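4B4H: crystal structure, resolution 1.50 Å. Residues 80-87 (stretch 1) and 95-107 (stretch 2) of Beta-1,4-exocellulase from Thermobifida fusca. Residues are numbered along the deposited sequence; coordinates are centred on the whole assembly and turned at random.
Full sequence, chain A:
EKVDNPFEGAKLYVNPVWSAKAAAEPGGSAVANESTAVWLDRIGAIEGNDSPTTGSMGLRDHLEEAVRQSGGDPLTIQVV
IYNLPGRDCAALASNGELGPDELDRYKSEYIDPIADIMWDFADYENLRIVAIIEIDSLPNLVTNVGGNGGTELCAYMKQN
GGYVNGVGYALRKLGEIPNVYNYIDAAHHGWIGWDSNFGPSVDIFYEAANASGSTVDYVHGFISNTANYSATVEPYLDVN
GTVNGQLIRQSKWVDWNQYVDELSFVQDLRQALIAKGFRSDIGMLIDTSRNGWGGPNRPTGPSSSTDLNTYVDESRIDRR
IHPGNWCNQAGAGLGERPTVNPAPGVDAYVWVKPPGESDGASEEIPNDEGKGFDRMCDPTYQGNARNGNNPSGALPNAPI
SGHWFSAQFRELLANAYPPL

Stretch 1 80-87: VIYNLPGR
Stretch 2, residues 95-107: NGELGPDELDRYK

Stretch 1 leaves a strand at Ile81 and, through Asn83 (phi/psi -152/31), enters a type II turn from Leu84 to Arg87. Stretch 2 is loop through Gly96 to Leu98, then a type I turn from Gly99 to Glu102, at the N-cap position, right before the helix that starts at Leu103. Nearest CA pairs set the register: Arg87–Gly96 5.4 Å, Pro85–Leu98 4.7 Å, Gly86–Pro100 3.8 Å, Leu84–Tyr106 6.5 Å.

Gly86 has phi/psi 62/38, which by itself favours glycine, and an ideal CB there would lie a tight 3.2 Å from Pro100 CA. An ideal CB on Gly96 would clash with Arg87 CB at 2.6 Å.

Two direct hydrogen bonds cross: Gly86 N to Leu98 O, 2.9 Å, and Asn83 ND2 to Glu97 OE2, 2.9 Å, with Asn83 chi1 t and Glu97 chi1 p. Within stretch 2, Gly99 N donates to Glu102 OE2 at 2.7 Å, bracing the turn.

Waters bridge the stretches as well. Water 1 lies 2.8 Å from Asn83 OD1 and from Leu84 O, and accepts from Leu98 N at 3.0 Å. Water 2 donates to Asn83 OD1 and accepts from Glu97 N, 2.8 Å each. Water 4 accepts from Arg87 NH2 and Asn95 N, 2.8 Å each.

Apolar packing centres on Tyr106 (chi1 t, chi2 79°). Leu84 CD2 (m, t) sits over its ring face, 4.0 Å from the centroid, a CH-pi contact; Pro85 CD lies 3.9 Å from Tyr106 CG, and Pro85 CG 4.2 Å from Leu103 CD1 (t, p).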

# COMPACT_ATOMS: atom_id res chain seq x y z
N VAL A 80 -3.19 -2.92 -9.36
CA VAL A 80 -3.72 -3.07 -8.00
C VAL A 80 -5.12 -3.65 -8.08
O VAL A 80 -5.97 -3.09 -8.76
CB VAL A 80 -3.77 -1.73 -7.23
CG1 VAL A 80 -3.99 -2.01 -5.76
CG2 VAL A 80 -2.45 -0.97 -7.39
N ILE A 81 -5.32 -4.79 -7.40
CA ILE A 81 -6.61 -5.47 -7.27
C ILE A 81 -7.23 -5.01 -5.96
O ILE A 81 -6.66 -5.25 -4.88
CB ILE A 81 -6.38 -7.00 -7.24
CG1 ILE A 81 -5.54 -7.45 -8.46
CG2 ILE A 81 -7.69 -7.78 -7.16
CD1 ILE A 81 -6.05 -6.95 -9.82
N TYR A 82 -8.40 -4.37 -6.00
CA TYR A 82 -8.87 -3.64 -4.83
C TYR A 82 -10.37 -3.38 -4.87
O TYR A 82 -10.81 -2.25 -5.07
CB TYR A 82 -8.10 -2.32 -4.72
CG TYR A 82 -8.44 -1.43 -3.55
CD1 TYR A 82 -8.72 -1.97 -2.29
CD2 TYR A 82 -8.41 -0.03 -3.68
CE1 TYR A 82 -9.00 -1.14 -1.21
CE2 TYR A 82 -8.71 0.80 -2.62
CZ TYR A 82 -8.99 0.25 -1.38
OH TYR A 82 -9.26 1.10 -0.32
N ASN A 83 -11.15 -4.44 -4.69
CA ASN A 83 -12.62 -4.32 -4.75
C ASN A 83 -13.37 -5.35 -3.90
O ASN A 83 -14.52 -5.67 -4.24
CB ASN A 83 -13.12 -4.36 -6.21
CG ASN A 83 -14.51 -3.75 -6.39
OD1 ASN A 83 -14.91 -2.88 -5.61
ND2 ASN A 83 -15.23 -4.17 -7.43
N LEU A 84 -12.78 -5.79 -2.78
CA LEU A 84 -13.40 -6.82 -1.95
C LEU A 84 -14.80 -6.41 -1.50
O LEU A 84 -15.07 -5.23 -1.32
CB LEU A 84 -12.56 -7.09 -0.70
CG LEU A 84 -11.42 -8.10 -0.88
CD1 LEU A 84 -10.61 -8.14 0.40
CD2 LEU A 84 -11.84 -9.51 -1.28
N PRO A 85 -15.71 -7.40 -1.30
CA PRO A 85 -16.98 -7.04 -0.69
C PRO A 85 -16.77 -6.51 0.72
O PRO A 85 -15.89 -6.99 1.44
CB PRO A 85 -17.72 -8.38 -0.62
CG PRO A 85 -16.64 -9.42 -0.60
CD PRO A 85 -15.59 -8.85 -1.52
N GLY A 86 -17.55 -5.50 1.10
CA GLY A 86 -17.41 -4.88 2.41
C GLY A 86 -16.04 -4.25 2.61
O GLY A 86 -15.47 -4.29 3.70
N ARG A 87 -15.54 -3.64 1.54
CA ARG A 87 -14.17 -3.13 1.46
C ARG A 87 -13.83 -2.17 2.60
O ARG A 87 -14.69 -1.40 3.05
CB ARG A 87 -13.96 -2.43 0.12
CG ARG A 87 -12.53 -2.51 -0.42
CD ARG A 87 -12.44 -1.85 -1.79
NE ARG A 87 -12.32 -0.40 -1.65
CZ ARG A 87 -12.16 0.45 -2.66
NH1 ARG A 87 -12.08 0.01 -3.92
NH2 ARG A 87 -12.05 1.75 -2.40
N ASN A 95 -15.21 3.76 -0.34
CA ASN A 95 -15.51 3.99 -1.74
C ASN A 95 -15.74 2.71 -2.51
O ASN A 95 -16.19 2.75 -3.65
CB ASN A 95 -14.39 4.80 -2.39
CG ASN A 95 -14.20 6.15 -1.74
OD1 ASN A 95 -15.09 6.67 -1.08
ND2 ASN A 95 -13.02 6.73 -1.93
N GLY A 96 -15.44 1.57 -1.89
CA GLY A 96 -15.63 0.26 -2.52
C GLY A 96 -17.09 0.09 -2.90
O GLY A 96 -17.97 0.37 -2.09
N GLU A 97 -17.35 -0.29 -4.14
CA GLU A 97 -18.74 -0.35 -4.58
C GLU A 97 -19.39 -1.64 -4.10
O GLU A 97 -20.62 -1.73 -4.02
CB GLU A 97 -18.81 -0.25 -6.10
CG GLU A 97 -18.21 -1.48 -6.77
CD GLU A 97 -17.71 -1.25 -8.17
OE1 GLU A 97 -18.03 -0.21 -8.81
OE2 GLU A 97 -16.97 -2.13 -8.65
N LEU A 98 -18.59 -2.64 -3.76
CA LEU A 98 -19.19 -3.93 -3.42
C LEU A 98 -19.48 -4.06 -1.93
O LEU A 98 -18.60 -3.93 -1.10
CB LEU A 98 -18.30 -5.08 -3.91
CG LEU A 98 -18.20 -5.26 -5.42
CD1 LEU A 98 -17.71 -6.66 -5.73
CD2 LEU A 98 -19.54 -5.02 -6.11
N GLY A 99 -20.74 -4.32 -1.60
CA GLY A 99 -21.14 -4.52 -0.21
C GLY A 99 -20.70 -5.83 0.43
O GLY A 99 -20.18 -6.73 -0.24
N PRO A 100 -20.97 -5.97 1.74
CA PRO A 100 -20.47 -7.10 2.52
C PRO A 100 -21.02 -8.47 2.10
O PRO A 100 -20.39 -9.49 2.36
CB PRO A 100 -20.90 -6.76 3.95
CG PRO A 100 -22.03 -5.80 3.80
CD PRO A 100 -21.83 -5.07 2.52
N ASP A 101 -22.19 -8.48 1.47
CA ASP A 101 -22.77 -9.76 1.04
C ASP A 101 -22.49 -10.08 -0.44
O ASP A 101 -22.97 -11.08 -0.97
CB ASP A 101 -24.28 -9.80 1.33
CG ASP A 101 -24.58 -9.57 2.79
OD1 ASP A 101 -24.48 -10.53 3.60
OD2 ASP A 101 -24.89 -8.41 3.15
N GLU A 102 -21.67 -9.23 -1.07
CA GLU A 102 -21.49 -9.29 -2.52
C GLU A 102 -20.28 -10.09 -3.04
O GLU A 102 -19.81 -9.83 -4.14
CB GLU A 102 -21.48 -7.86 -3.10
CG GLU A 102 -22.79 -7.08 -2.94
CD GLU A 102 -22.86 -5.88 -3.87
OE1 GLU A 102 -23.14 -6.06 -5.07
OE2 GLU A 102 -22.63 -4.75 -3.41
N LEU A 103 -19.83 -11.10 -2.29
CA LEU A 103 -18.71 -11.93 -2.75
C LEU A 103 -18.93 -12.52 -4.15
O LEU A 103 -18.01 -12.54 -4.99
CB LEU A 103 -18.40 -13.04 -1.74
CG LEU A 103 -17.19 -13.95 -2.01
CD1 LEU A 103 -15.91 -13.17 -2.28
CD2 LEU A 103 -16.99 -14.91 -0.85
N ASP A 104 -20.15 -12.99 -4.42
CA ASP A 104 -20.45 -13.55 -5.73
C ASP A 104 -20.22 -12.59 -6.91
O ASP A 104 -19.75 -13.02 -7.98
CB ASP A 104 -21.84 -14.17 -5.77
CG ASP A 104 -21.94 -15.45 -4.94
OD1 ASP A 104 -20.92 -16.17 -4.80
OD2 ASP A 104 -23.05 -15.75 -4.44
N ARG A 105 -20.52 -11.30 -6.70
CA ARG A 105 -20.27 -10.25 -7.69
C ARG A 105 -18.78 -9.94 -7.82
O ARG A 105 -18.25 -9.69 -8.93
CB ARG A 105 -21.01 -8.96 -7.30
CG ARG A 105 -20.94 -7.88 -8.35
CD ARG A 105 -22.13 -6.93 -8.33
NE ARG A 105 -21.92 -5.76 -9.18
CZ ARG A 105 -22.38 -5.61 -10.42
NH1 ARG A 105 -23.11 -6.56 -11.00
NH2 ARG A 105 -22.13 -4.50 -11.08
N TYR A 106 -18.10 -9.99 -6.69
CA TYR A 106 -16.65 -9.85 -6.68
C TYR A 106 -16.01 -10.90 -7.58
O TYR A 106 -15.13 -10.58 -8.37
CB TYR A 106 -16.09 -9.98 -5.26
CG TYR A 106 -14.57 -9.89 -5.17
CD1 TYR A 106 -13.93 -8.66 -5.21
CD2 TYR A 106 -13.79 -11.03 -5.01
CE1 TYR A 106 -12.55 -8.56 -5.11
CE2 TYR A 106 -12.40 -10.95 -4.89
CZ TYR A 106 -11.79 -9.71 -4.95
OH TYR A 106 -10.40 -9.60 -4.83
N LYS A 107 -16.48 -12.14 -7.46
CA LYS A 107 -15.88 -13.25 -8.18
C LYS A 107 -16.19 -13.18 -9.67
O LYS A 107 -15.29 -13.27 -10.50
CB LYS A 107 -16.34 -14.60 -7.62
CG LYS A 107 -15.91 -14.93 -6.21
CD LYS A 107 -16.58 -16.21 -5.73
CE LYS A 107 -16.16 -16.55 -4.31
NZ LYS A 107 -16.51 -17.94 -3.92
O HOH W 1 -15.71 -3.00 -2.96
O HOH W 2 -15.22 -0.09 -5.98
O HOH W 3 -17.78 -1.68 0.02
O HOH W 4 -12.44 3.21 -0.08